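Local coordinates for rhamnosidase B (Bacillus sp., PDB 2OKX), which releases terminal alpha-L-rhamnose from rhamnosides by hydrolysis, probably with inversion of the anomeric configuration, as a glycoside hydrolase of family 78, at residues S9-G14 / A127-E132; D543-A548 / Q830-D835; A651-A656 / R710-A715; E734-V739 / R746-C751. All coordinates share one frame; numbering follows the deposited sequence.

Contact 1 (S9-G14 / A127-E132)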
loop_
_atom_site.group_PDB
_atom_site.type_symbol
_atom_site.label_atom_id
_atom_site.label_comp_id
_atom_site.label_asym_id
_atom_site.label_seq_id
_atom_site.Cartn_x
_atom_site.Cartn_y
_atom_site.Cartn_z
ATOM N N SER A 9 -6.619 17.566 26.816
ATOM C CA SER A 9 -5.761 18.410 26.002
ATOM C C SER A 9 -4.757 17.605 25.194
ATOM O O SER A 9 -4.309 16.543 25.625
ATOM C CB SER A 9 -5.004 19.394 26.898
ATOM O OG SER A 9 -5.901 20.162 27.681
ATOM N N TRP A 10 -4.419 18.112 24.011
ATOM C CA TRP A 10 -3.421 17.465 23.173
ATOM C C TRP A 10 -2.111 17.636 23.929
ATOM O O TRP A 10 -1.800 18.738 24.389
ATOM C CB TRP A 10 -3.285 18.168 21.823
ATOM C CG TRP A 10 -4.280 17.776 20.785
ATOM C CD1 TRP A 10 -5.439 18.417 20.471
ATOM C CD2 TRP A 10 -4.170 16.672 19.878
ATOM N NE1 TRP A 10 -6.060 17.788 19.416
ATOM C CE2 TRP A 10 -5.301 16.712 19.034
ATOM C CE3 TRP A 10 -3.223 15.655 19.695
ATOM C CZ2 TRP A 10 -5.511 15.772 18.018
ATOM C CZ3 TRP A 10 -3.433 14.719 18.682
ATOM C CH2 TRP A 10 -4.567 14.787 17.859
ATOM N N ILE A 11 -1.347 16.561 24.066
ATOM C CA ILE A 11 -0.076 16.645 24.768
ATOM C C ILE A 11 1.051 15.985 23.990
ATOM O O ILE A 11 0.823 15.125 23.135
ATOM C CB ILE A 11 -0.144 15.977 26.158
ATOM C CG1 ILE A 11 -0.451 14.485 26.008
ATOM C CG2 ILE A 11 -1.196 16.661 27.014
ATOM C CD1 ILE A 11 -0.404 13.711 27.318
ATOM N N TRP A 12 2.271 16.408 24.288
ATOM C CA TRP A 12 3.448 15.846 23.652
ATOM C C TRP A 12 4.578 15.949 24.669
ATOM O O TRP A 12 4.328 16.208 25.848
ATOM C CB TRP A 12 3.796 16.614 22.372
ATOM C CG TRP A 12 4.838 15.920 21.536
ATOM C CD1 TRP A 12 6.058 16.413 21.163
ATOM C CD2 TRP A 12 4.768 14.585 21.012
ATOM N NE1 TRP A 12 6.754 15.466 20.446
ATOM C CE2 TRP A 12 5.986 14.336 20.338
ATOM C CE3 TRP A 12 3.796 13.577 21.047
ATOM C CZ2 TRP A 12 6.258 13.117 19.705
ATOM C CZ3 TRP A 12 4.067 12.361 20.415
ATOM C CH2 TRP A 12 5.290 12.145 19.754
ATOM N N GLY A 13 5.808 15.733 24.221
ATOM C CA GLY A 13 6.952 15.808 25.109
ATOM C C GLY A 13 8.187 16.177 24.314
ATOM O O GLY A 13 8.183 16.081 23.089
ATOM N N GLY A 14 9.246 16.598 24.998
ATOM C CA GLY A 14 10.461 16.981 24.300
ATOM C C GLY A 14 10.363 18.402 23.774
ATOM O O GLY A 14 9.310 19.031 23.875
ATOM N N ALA A 127 -0.934 18.021 31.353
ATOM C CA ALA A 127 0.397 18.157 31.940
ATOM C C ALA A 127 0.693 17.195 33.091
ATOM O O ALA A 127 1.855 17.006 33.455
ATOM C CB ALA A 127 0.608 19.598 32.400
ATOM N N ALA A 128 -0.347 16.591 33.658
ATOM C CA ALA A 128 -0.173 15.656 34.765
ATOM C C ALA A 128 0.385 14.317 34.293
ATOM O O ALA A 128 0.977 13.570 35.076
ATOM C CB ALA A 128 -1.496 15.445 35.485
ATOM N N TRP A 129 0.195 14.013 33.012
ATOM C CA TRP A 129 0.690 12.765 32.443
ATOM C C TRP A 129 2.207 12.778 32.325
ATOM O O TRP A 129 2.828 13.840 32.278
ATOM C CB TRP A 129 0.070 12.531 31.063
ATOM C CG TRP A 129 -1.355 12.072 31.107
ATOM C CD1 TRP A 129 -2.372 12.618 31.834
ATOM C CD2 TRP A 129 -1.928 10.990 30.363
ATOM N NE1 TRP A 129 -3.546 11.944 31.590
ATOM C CE2 TRP A 129 -3.302 10.939 30.691
ATOM C CE3 TRP A 129 -1.416 10.058 29.450
ATOM C CZ2 TRP A 129 -4.172 9.991 30.135
ATOM C CZ3 TRP A 129 -2.280 9.115 28.898
ATOM C CH2 TRP A 129 -3.643 9.092 29.245
ATOM N N ARG A 130 2.796 11.588 32.277
ATOM C CA ARG A 130 4.242 11.426 32.162
ATOM C C ARG A 130 4.574 11.003 30.735
ATOM O O ARG A 130 3.753 10.370 30.064
ATOM C CB ARG A 130 4.724 10.342 33.122
ATOM C CG ARG A 130 4.320 10.550 34.571
ATOM C CD ARG A 130 5.294 11.455 35.292
ATOM N NE ARG A 130 5.060 11.447 36.733
ATOM C CZ ARG A 130 5.926 11.902 37.631
ATOM N NH1 ARG A 130 7.089 12.406 37.237
ATOM N NH2 ARG A 130 5.635 11.847 38.923
ATOM N N THR A 131 5.778 11.338 30.280
ATOM C CA THR A 131 6.200 10.980 28.931
ATOM C C THR A 131 7.714 10.890 28.778
ATOM O O THR A 131 8.466 11.633 29.413
ATOM C CB THR A 131 5.666 11.988 27.891
ATOM O OG1 THR A 131 6.083 11.588 26.580
ATOM C CG2 THR A 131 6.194 13.387 28.178
ATOM N N GLU A 132 8.145 9.962 27.929
ATOM C CA GLU A 132 9.556 9.728 27.627
ATOM C C GLU A 132 9.613 8.998 26.288
ATOM O O GLU A 132 8.678 8.279 25.933
ATOM C CB GLU A 132 10.216 8.842 28.695
ATOM C CG GLU A 132 10.422 9.489 30.061
ATOM C CD GLU A 132 11.464 10.598 30.051
ATOM O OE1 GLU A 132 12.600 10.346 29.593
ATOM O OE2 GLU A 132 11.148 11.718 30.511
#
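Gly13 and Thr131 bring their backbones within 6.2 Å of each other, CA to CA, where strand 9-12 runs out beside strand 130-133. The two strands belong to one antiparallel sheet of the N-terminal beta-rich region, whose sequence family is grouped with the galactose-binding-like domains. They are not direct partners: strand 174-181 pairs antiparallel with both of them, which makes the two parallel to each other. The contact has no backbone hydrogen bonds: Ile11, Trp129 and Thr131 bring side chains, Gly13 and Trp12 backbone atoms.

Ile11 reaches Trp129 with the last atom of its longer branch. CD1 of Ile11 lies 4.0 Å from CB of Trp129 and comes to the indole obliquely, the two side chains crossing at about a right angle. Ile11 holds CG1 between its backbone N and carbonyl carbon (chi1 62°), and an extended second torsion carries CD1 on toward the tryptophan. Both residues also pack on Phe26 of strand 22-31, and Trp129 continues on to Ile90, so the pair is part of the buried apolar layer. A glycerol, probably from the crystallisation liquor, lies about 4 Å from the Trp129 side chain.

Farther along, Gly13 presents a bare CA to the methyl CG2 of Thr131 at 4.0 Å, and the carbonyl O of Trp12 lies 4.1 Å from that same CG2. CB of Trp12 points away from Thr131, and its indole makes a cation-pi contact with Arg24. Thr131 has turned its hydroxyl anti to the backbone N (chi1 -179°), where OG1 is hydrogen-bonded to the carbonyl O of Cys25 and to NH1 of Arg24.

Contact 2 (D543-A548 / Q830-D835)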
loop_
_atom_site.group_PDB
_atom_site.type_symbol
_atom_site.label_atom_id
_atom_site.label_comp_id
_atom_site.label_asym_id
_atom_site.label_seq_id
_atom_site.Cartn_x
_atom_site.Cartn_y
_atom_site.Cartn_z
ATOM N N ASP A 543 -15.073 -26.924 -11.628
ATOM C CA ASP A 543 -13.731 -26.632 -12.118
ATOM C C ASP A 543 -12.832 -26.204 -10.949
ATOM O O ASP A 543 -12.926 -25.082 -10.460
ATOM C CB ASP A 543 -13.802 -25.514 -13.164
ATOM C CG ASP A 543 -12.469 -25.262 -13.850
ATOM O OD1 ASP A 543 -11.419 -25.402 -13.193
ATOM O OD2 ASP A 543 -12.472 -24.903 -15.046
ATOM N N ALA A 544 -11.960 -27.105 -10.514
ATOM C CA ALA A 544 -11.055 -26.823 -9.399
ATOM C C ALA A 544 -10.150 -25.610 -9.629
ATOM O O ALA A 544 -9.795 -24.912 -8.680
ATOM C CB ALA A 544 -10.211 -28.057 -9.093
ATOM N N LEU A 545 -9.764 -25.356 -10.876
ATOM C CA LEU A 545 -8.910 -24.204 -11.163
ATOM C C LEU A 545 -9.673 -22.916 -10.853
ATOM O O LEU A 545 -9.145 -21.999 -10.209
ATOM C CB LEU A 545 -8.457 -24.222 -12.629
ATOM C CG LEU A 545 -7.713 -22.990 -13.167
ATOM C CD1 LEU A 545 -6.568 -22.618 -12.235
ATOM C CD2 LEU A 545 -7.182 -23.282 -14.569
ATOM N N LEU A 546 -10.922 -22.844 -11.300
ATOM C CA LEU A 546 -11.725 -21.662 -11.028
ATOM C C LEU A 546 -11.913 -21.489 -9.521
ATOM O O LEU A 546 -11.885 -20.368 -9.023
ATOM C CB LEU A 546 -13.083 -21.762 -11.731
ATOM C CG LEU A 546 -13.006 -21.652 -13.260
ATOM C CD1 LEU A 546 -14.414 -21.797 -13.869
ATOM C CD2 LEU A 546 -12.401 -20.305 -13.644
ATOM N N ASN A 547 -12.099 -22.593 -8.799
ATOM C CA ASN A 547 -12.267 -22.522 -7.346
ATOM C C ASN A 547 -11.039 -21.889 -6.702
ATOM O O ASN A 547 -11.154 -21.082 -5.777
ATOM C CB ASN A 547 -12.465 -23.908 -6.738
ATOM C CG ASN A 547 -13.779 -24.529 -7.135
ATOM O OD1 ASN A 547 -14.676 -23.839 -7.625
ATOM N ND2 ASN A 547 -13.908 -25.835 -6.922
ATOM N N ALA A 548 -9.864 -22.265 -7.196
ATOM C CA ALA A 548 -8.620 -21.728 -6.660
ATOM C C ALA A 548 -8.471 -20.249 -7.001
ATOM O O ALA A 548 -7.951 -19.481 -6.196
ATOM C CB ALA A 548 -7.431 -22.521 -7.204
ATOM N N GLN A 830 -1.938 -18.912 -14.535
ATOM C CA GLN A 830 -0.497 -18.685 -14.593
ATOM C C GLN A 830 0.013 -18.195 -13.233
ATOM O O GLN A 830 1.153 -18.461 -12.856
ATOM C CB GLN A 830 -0.153 -17.667 -15.686
ATOM C CG GLN A 830 -0.433 -16.219 -15.316
ATOM C CD GLN A 830 -0.013 -15.242 -16.405
ATOM O OE1 GLN A 830 1.095 -15.326 -16.936
ATOM N NE2 GLN A 830 -0.897 -14.301 -16.734
ATOM N N MET A 831 -0.833 -17.482 -12.496
ATOM C CA MET A 831 -0.453 -16.994 -11.172
ATOM C C MET A 831 -0.313 -18.197 -10.251
ATOM O O MET A 831 0.664 -18.320 -9.510
ATOM C CB MET A 831 -1.525 -16.060 -10.609
ATOM C CG MET A 831 -1.682 -14.762 -11.369
ATOM S SD MET A 831 -2.947 -13.734 -10.623
ATOM C CE MET A 831 -3.417 -12.703 -12.023
ATOM N N LEU A 832 -1.301 -19.085 -10.308
ATOM C CA LEU A 832 -1.306 -20.285 -9.489
ATOM C C LEU A 832 -0.143 -21.217 -9.834
ATOM O O LEU A 832 0.334 -21.971 -8.981
ATOM C CB LEU A 832 -2.637 -21.023 -9.659
ATOM C CG LEU A 832 -3.830 -20.284 -9.040
ATOM C CD1 LEU A 832 -5.143 -20.865 -9.560
ATOM C CD2 LEU A 832 -3.745 -20.386 -7.523
ATOM N N ARG A 833 0.309 -21.166 -11.084
ATOM C CA ARG A 833 1.417 -22.013 -11.505
ATOM C C ARG A 833 2.636 -21.680 -10.651
ATOM O O ARG A 833 3.411 -22.564 -10.292
ATOM C CB ARG A 833 1.731 -21.799 -12.989
ATOM C CG ARG A 833 2.799 -22.753 -13.548
ATOM C CD ARG A 833 4.214 -22.164 -13.462
ATOM N NE ARG A 833 5.234 -23.131 -13.883
ATOM C CZ ARG A 833 5.697 -24.115 -13.115
ATOM N NH1 ARG A 833 5.241 -24.267 -11.878
ATOM N NH2 ARG A 833 6.616 -24.951 -13.581
ATOM N N TYR A 834 2.789 -20.402 -10.317
ATOM C CA TYR A 834 3.913 -19.963 -9.497
ATOM C C TYR A 834 3.563 -19.906 -8.012
ATOM O O TYR A 834 4.181 -19.172 -7.241
ATOM C CB TYR A 834 4.424 -18.601 -9.985
ATOM C CG TYR A 834 5.049 -18.676 -11.361
ATOM C CD1 TYR A 834 4.307 -18.385 -12.508
ATOM C CD2 TYR A 834 6.361 -19.108 -11.522
ATOM C CE1 TYR A 834 4.860 -18.526 -13.783
ATOM C CE2 TYR A 834 6.924 -19.253 -12.790
ATOM C CZ TYR A 834 6.167 -18.964 -13.914
ATOM O OH TYR A 834 6.714 -19.138 -15.166
ATOM N N ASP A 835 2.565 -20.693 -7.624
ATOM C CA ASP A 835 2.115 -20.796 -6.236
ATOM C C ASP A 835 1.605 -19.496 -5.612
ATOM O O ASP A 835 1.784 -19.259 -4.419
ATOM C CB ASP A 835 3.240 -21.387 -5.372
ATOM C CG ASP A 835 2.745 -21.879 -4.023
ATOM O OD1 ASP A 835 1.600 -22.371 -3.950
ATOM O OD2 ASP A 835 3.503 -21.789 -3.035
#
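In the largely helical barrel of the glycosidase domain, the (alpha/alpha)6 type known for this clan, Leu832 near the end of helix 817-833 meets Leu545 and Ala548 in the first turns of helix 544-559. One methyl does all the touching on the later helix. CD1 of Leu832 lies 3.5 Å from CD1 of Leu545, methyl against methyl, and 3.7 Å from CB of Ala548, so it sits over two residues three apart on the facing helix. Leu545 reaches it by swinging CG anti to its backbone N (chi1 172°), which brings the end of the side chain across to the other helix.

The beginning of helix 544-559 is fixed by Asp543 at the N-cap. Its OD1 takes a bond of 3.2 Å from N of Leu546, which arrives from above the carboxylate plane, and a weak one from N of Leu545. The other oxygen, OD2, forms a salt bridge with Arg825 of helix 817-833, adding a charged link between the same two helices. Helix 817-833 closes in a Schellman motif with Asp835 at positive phi.

The contact itself is wholly apolar and small, 117 Å² in all, among partly exposed residues; methyl contacts of this kind favour closeness but specify little direction, unlike the neighbouring salt bridge.

Contact 3 (A651-A656 / R710-A715)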
loop_
_atom_site.group_PDB
_atom_site.type_symbol
_atom_site.label_atom_id
_atom_site.label_comp_id
_atom_site.label_asym_id
_atom_site.label_seq_id
_atom_site.Cartn_x
_atom_site.Cartn_y
_atom_site.Cartn_z
ATOM N N ALA A 651 -27.477 11.944 -1.678
ATOM C CA ALA A 651 -27.733 13.368 -1.494
ATOM C C ALA A 651 -26.503 14.063 -0.917
ATOM O O ALA A 651 -26.145 15.162 -1.345
ATOM C CB ALA A 651 -28.933 13.565 -0.565
ATOM N N ARG A 652 -25.857 13.417 0.049
ATOM C CA ARG A 652 -24.668 13.981 0.677
ATOM C C ARG A 652 -23.490 14.079 -0.280
ATOM O O ARG A 652 -22.724 15.041 -0.232
ATOM C CB ARG A 652 -24.231 13.141 1.883
ATOM C CG ARG A 652 -25.182 13.150 3.069
ATOM C CD ARG A 652 -24.480 12.613 4.308
ATOM N NE ARG A 652 -24.062 11.220 4.158
ATOM C CZ ARG A 652 -24.848 10.173 4.390
ATOM N NH1 ARG A 652 -24.385 8.941 4.225
ATOM N NH2 ARG A 652 -26.097 10.358 4.802
ATOM N N ILE A 653 -23.349 13.086 -1.154
ATOM C CA ILE A 653 -22.226 13.050 -2.085
ATOM C C ILE A 653 -22.441 13.750 -3.430
ATOM O O ILE A 653 -21.471 14.101 -4.102
ATOM C CB ILE A 653 -21.786 11.576 -2.350
ATOM C CG1 ILE A 653 -20.291 11.525 -2.661
ATOM C CG2 ILE A 653 -22.576 10.982 -3.513
ATOM C CD1 ILE A 653 -19.420 11.832 -1.465
ATOM N N TRP A 654 -23.695 13.959 -3.825
ATOM C CA TRP A 654 -23.974 14.600 -5.114
ATOM C C TRP A 654 -23.181 15.882 -5.375
ATOM O O TRP A 654 -22.582 16.038 -6.440
ATOM C CB TRP A 654 -25.472 14.894 -5.267
ATOM C CG TRP A 654 -25.775 15.784 -6.447
ATOM C CD1 TRP A 654 -26.412 16.993 -6.416
ATOM C CD2 TRP A 654 -25.418 15.555 -7.820
ATOM N NE1 TRP A 654 -26.470 17.532 -7.682
ATOM C CE2 TRP A 654 -25.869 16.672 -8.561
ATOM C CE3 TRP A 654 -24.761 14.518 -8.493
ATOM C CZ2 TRP A 654 -25.682 16.781 -9.946
ATOM C CZ3 TRP A 654 -24.574 14.626 -9.872
ATOM C CH2 TRP A 654 -25.034 15.752 -10.581
ATOM N N PRO A 655 -23.177 16.823 -4.417
ATOM C CA PRO A 655 -22.435 18.075 -4.610
ATOM C C PRO A 655 -20.968 17.865 -4.992
ATOM O O PRO A 655 -20.458 18.520 -5.904
ATOM C CB PRO A 655 -22.596 18.777 -3.263
ATOM C CG PRO A 655 -23.966 18.345 -2.843
ATOM C CD PRO A 655 -23.949 16.864 -3.164
ATOM N N ALA A 656 -20.292 16.952 -4.298
ATOM C CA ALA A 656 -18.888 16.672 -4.587
ATOM C C ALA A 656 -18.738 16.089 -5.987
ATOM O O ALA A 656 -17.748 16.345 -6.675
ATOM C CB ALA A 656 -18.318 15.703 -3.552
ATOM N N ARG A 710 -26.024 10.977 -13.163
ATOM C CA ARG A 710 -27.467 11.170 -13.077
ATOM C C ARG A 710 -28.074 10.309 -11.975
ATOM O O ARG A 710 -28.918 10.774 -11.206
ATOM C CB ARG A 710 -28.129 10.847 -14.421
ATOM C CG ARG A 710 -29.655 10.803 -14.374
ATOM C CD ARG A 710 -30.258 11.111 -15.735
ATOM N NE ARG A 710 -30.135 12.531 -16.060
ATOM C CZ ARG A 710 -30.432 13.065 -17.241
ATOM N NH1 ARG A 710 -30.286 14.368 -17.433
ATOM N NH2 ARG A 710 -30.866 12.297 -18.233
ATOM N N ALA A 711 -27.636 9.054 -11.896
ATOM C CA ALA A 711 -28.148 8.138 -10.883
ATOM C C ALA A 711 -28.033 8.755 -9.492
ATOM O O ALA A 711 -28.974 8.704 -8.704
ATOM C CB ALA A 711 -27.391 6.811 -10.942
ATOM N N LEU A 712 -26.881 9.345 -9.197
ATOM C CA LEU A 712 -26.662 9.971 -7.896
ATOM C C LEU A 712 -27.542 11.201 -7.731
ATOM O O LEU A 712 -28.115 11.430 -6.665
ATOM C CB LEU A 712 -25.189 10.354 -7.738
ATOM C CG LEU A 712 -24.243 9.154 -7.628
ATOM C CD1 LEU A 712 -22.801 9.594 -7.819
ATOM C CD2 LEU A 712 -24.438 8.491 -6.276
ATOM N N ALA A 713 -27.642 11.996 -8.793
ATOM C CA ALA A 713 -28.463 13.201 -8.764
ATOM C C ALA A 713 -29.921 12.833 -8.505
ATOM O O ALA A 713 -30.592 13.454 -7.681
ATOM C CB ALA A 713 -28.338 13.946 -10.085
ATOM N N ALA A 714 -30.404 11.818 -9.214
ATOM C CA ALA A 714 -31.784 11.368 -9.067
ATOM C C ALA A 714 -32.012 10.772 -7.684
ATOM O O ALA A 714 -33.002 11.081 -7.018
ATOM C CB ALA A 714 -32.114 10.341 -10.144
ATOM N N ALA A 715 -31.094 9.912 -7.251
ATOM C CA ALA A 715 -31.211 9.291 -5.940
ATOM C C ALA A 715 -31.168 10.382 -4.882
ATOM O O ALA A 715 -31.758 10.247 -3.811
ATOM C CB ALA A 715 -30.071 8.299 -5.720
#
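Trp654 lays its indole against Ala713 where helix 647-665 crosses helix 696-715. The axes of the two short segments approach to 8.5 Å at a signed crossing angle of -134°, about midway between perpendicular and antiparallel. With Leu712, these residues supply most of the 229 Å² buried here.

The main interaction is a CH-pi contact. CB of Ala713 stands 3.7 Å from the centroid of the six-membered ring of Trp654, only 5° off the ring normal, so the methyl sits almost squarely over the face of the benzo half of the indole. The backbone takes part too, since N of Ala713 lies 3.8 Å from CE3 of Trp654. The short side chain of Ala713 is consistent with this closeness; the CA atoms of Trp654 and Ala713 are 6.0 Å apart. The indole is delivered by a first torsion of 169° that places CG opposite the backbone N and sends the ring out over the neighbouring helix. Its rotation is further fixed by NE1, which is hydrogen-bonded to OE1 of Glu721.

Leu712 fills in beside the ring. Its CB approaches CE3 of Trp654 obliquely at 4.3 Å, while CD2 continues to CG2 of Ile653 at 4.2 Å. Pro655 follows directly, and the helix is kinked where N of Pro655 and N of Ala656 lack bonds to the preceding turn.

Within the helical barrel, helix 627-644 borders the aliphatic end, with Trp633 against Ile653 and Cys637 against Leu712. Helix 723-739 borders the aromatic end, where Phe725 touches Trp654.

Contact 4 (E734-V739 / R746-C751)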
loop_
_atom_site.group_PDB
_atom_site.type_symbol
_atom_site.label_atom_id
_atom_site.label_comp_id
_atom_site.label_asym_id
_atom_site.label_seq_id
_atom_site.Cartn_x
_atom_site.Cartn_y
_atom_site.Cartn_z
ATOM N N GLU A 734 -20.270 12.175 -29.523
ATOM C CA GLU A 734 -20.319 12.423 -30.961
ATOM C C GLU A 734 -18.959 12.886 -31.484
ATOM O O GLU A 734 -18.483 12.412 -32.517
ATOM C CB GLU A 734 -21.383 13.476 -31.274
ATOM C CG GLU A 734 -21.626 13.682 -32.762
ATOM C CD GLU A 734 -22.644 14.773 -33.041
ATOM O OE1 GLU A 734 -22.965 14.997 -34.228
ATOM O OE2 GLU A 734 -23.120 15.405 -32.074
ATOM N N THR A 735 -18.338 13.817 -30.766
ATOM C CA THR A 735 -17.032 14.334 -31.155
ATOM C C THR A 735 -16.022 13.193 -31.170
ATOM O O THR A 735 -15.185 13.101 -32.071
ATOM C CB THR A 735 -16.550 15.420 -30.174
ATOM O OG1 THR A 735 -17.519 16.474 -30.112
ATOM C CG2 THR A 735 -15.216 15.996 -30.630
ATOM N N ILE A 736 -16.108 12.319 -30.171
ATOM C CA ILE A 736 -15.204 11.182 -30.084
ATOM C C ILE A 736 -15.341 10.304 -31.325
ATOM O O ILE A 736 -14.346 9.964 -31.969
ATOM C CB ILE A 736 -15.492 10.337 -28.821
ATOM C CG1 ILE A 736 -15.193 11.165 -27.568
ATOM C CG2 ILE A 736 -14.650 9.071 -28.836
ATOM C CD1 ILE A 736 -15.538 10.472 -26.265
ATOM N N ASN A 737 -16.575 9.942 -31.661
ATOM C CA ASN A 737 -16.836 9.106 -32.829
ATOM C C ASN A 737 -16.456 9.814 -34.126
ATOM O O ASN A 737 -16.088 9.174 -35.110
ATOM C CB ASN A 737 -18.317 8.709 -32.884
ATOM C CG ASN A 737 -18.649 7.547 -31.962
ATOM O OD1 ASN A 737 -18.086 6.461 -32.092
ATOM N ND2 ASN A 737 -19.571 7.770 -31.033
ATOM N N ALA A 738 -16.542 11.140 -34.115
ATOM C CA ALA A 738 -16.224 11.943 -35.291
ATOM C C ALA A 738 -14.728 12.165 -35.496
ATOM O O ALA A 738 -14.261 12.262 -36.631
ATOM C CB ALA A 738 -16.934 13.289 -35.200
ATOM N N VAL A 739 -13.976 12.229 -34.401
ATOM C CA VAL A 739 -12.542 12.482 -34.483
ATOM C C VAL A 739 -11.620 11.299 -34.195
ATOM O O VAL A 739 -10.783 10.933 -35.022
ATOM C CB VAL A 739 -12.144 13.631 -33.522
ATOM C CG1 VAL A 739 -10.668 13.969 -33.689
ATOM C CG2 VAL A 739 -13.017 14.852 -33.779
ATOM N N ARG A 746 -10.608 0.602 -38.410
ATOM C CA ARG A 746 -11.896 0.273 -37.808
ATOM C C ARG A 746 -11.717 0.068 -36.305
ATOM O O ARG A 746 -11.985 -1.008 -35.770
ATOM C CB ARG A 746 -12.483 -0.991 -38.447
ATOM C CG ARG A 746 -12.641 -0.899 -39.957
ATOM C CD ARG A 746 -13.941 -1.532 -40.422
ATOM N NE ARG A 746 -14.049 -2.937 -40.044
ATOM C CZ ARG A 746 -15.126 -3.684 -40.260
ATOM N NH1 ARG A 746 -15.141 -4.956 -39.884
ATOM N NH2 ARG A 746 -16.191 -3.160 -40.851
ATOM N N ALA A 747 -11.253 1.122 -35.638
ATOM C CA ALA A 747 -11.015 1.109 -34.199
ATOM C C ALA A 747 -10.625 2.515 -33.766
ATOM O O ALA A 747 -10.203 3.327 -34.591
ATOM C CB ALA A 747 -9.896 0.132 -33.861
ATOM N N TYR A 748 -10.767 2.806 -32.477
ATOM C CA TYR A 748 -10.413 4.123 -31.967
ATOM C C TYR A 748 -8.913 4.214 -31.726
ATOM O O TYR A 748 -8.288 3.248 -31.280
ATOM C CB TYR A 748 -11.148 4.419 -30.658
ATOM C CG TYR A 748 -12.652 4.372 -30.769
ATOM C CD1 TYR A 748 -13.336 3.156 -30.748
ATOM C CD2 TYR A 748 -13.394 5.545 -30.896
ATOM C CE1 TYR A 748 -14.724 3.112 -30.846
ATOM C CE2 TYR A 748 -14.780 5.513 -30.998
ATOM C CZ TYR A 748 -15.439 4.294 -30.972
ATOM O OH TYR A 748 -16.811 4.262 -31.067
ATOM N N ILE A 749 -8.341 5.376 -32.027
ATOM C CA ILE A 749 -6.913 5.599 -31.834
ATOM C C ILE A 749 -6.659 5.871 -30.354
ATOM O O ILE A 749 -7.526 6.401 -29.660
ATOM C CB ILE A 749 -6.417 6.806 -32.659
ATOM C CG1 ILE A 749 -7.101 8.086 -32.179
ATOM C CG2 ILE A 749 -6.704 6.574 -34.136
ATOM C CD1 ILE A 749 -6.604 9.348 -32.870
ATOM N N ASP A 750 -5.477 5.508 -29.872
ATOM C CA ASP A 750 -5.145 5.722 -28.471
ATOM C C ASP A 750 -5.190 7.182 -28.052
ATOM O O ASP A 750 -5.642 7.496 -26.948
ATOM C CB ASP A 750 -3.766 5.142 -28.151
ATOM C CG ASP A 750 -3.837 3.712 -27.658
ATOM O OD1 ASP A 750 -4.955 3.153 -27.601
ATOM O OD2 ASP A 750 -2.775 3.146 -27.324
ATOM N N CYS A 751 -4.733 8.078 -28.922
ATOM C CA CYS A 751 -4.732 9.492 -28.572
ATOM C C CYS A 751 -4.364 10.429 -29.713
ATOM O O CYS A 751 -4.108 10.010 -30.844
ATOM C CB CYS A 751 -3.737 9.738 -27.438
ATOM S SG CYS A 751 -2.005 9.623 -27.985
#
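Tyr748 reaches back from strand 747-752 to Ile736 and Asn737 on helix 723-739, packing the beta-hairpin of strands 741-742 and 747-752 against the helix that leads into it, within the glycosidase domain. The two strands pair antiparallel; Arg746 and Ala747 both face the last residue of strand 741-742 in a G1 beta bulge at the start of the returning strand.

From CB of Tyr748 the side chain leaves with CG anti to the carbonyl carbon, and this heading carries the ring toward the helix. Along the ring, CE2 is the first atom to meet it, 4.2 Å from CG2 of Ile736, which comes up obliquely with the two side chains at about a right angle. Beside this methyl, CE2 and CZ of Tyr748 each lie 3.6 Å from OD1 of Asn737, which is placed at the ring edge, near its plane. At the tip the hydroxyl donates its proton to that oxygen. The amide and ring planes are turned 53° apart.

Other residues hold both partners. Trp741 stacks edge-to-face with the Tyr748 ring, and Ile736 packs on Leu700 and Val703 of helix 696-715. Asn737 gives its ND2 to the carbonyl O of Val775, which fixes the amide with OD1 facing the phenol. The resulting bond from OH of Tyr748 to OD1 of Asn737 is 2.7 Å long. Its C=O...donor angle is 152°, and the donor is tilted 19° from the carbonyl plane.

How the contacts relate
Contact 1 belongs to the N-terminal beta-rich part, whereas contacts 2, 3 and 4 lie in the helical glycosidase domain, so contact 1 stands apart, with centres 45 to 62 Å from the others. Contact 2 joins early and late helices of that domain, and contacts 3 and 4 fall within the chain span between them, with centres 41 and 38 Å from it. Contacts 3 and 4 are closest, about 15 Å between nearest atoms, and are linked by consecutive helices 696-715 and 723-739, which also pack against each other at both sites. Neither calcium-site residue, Val423 or His522, belongs to any of the four contacts.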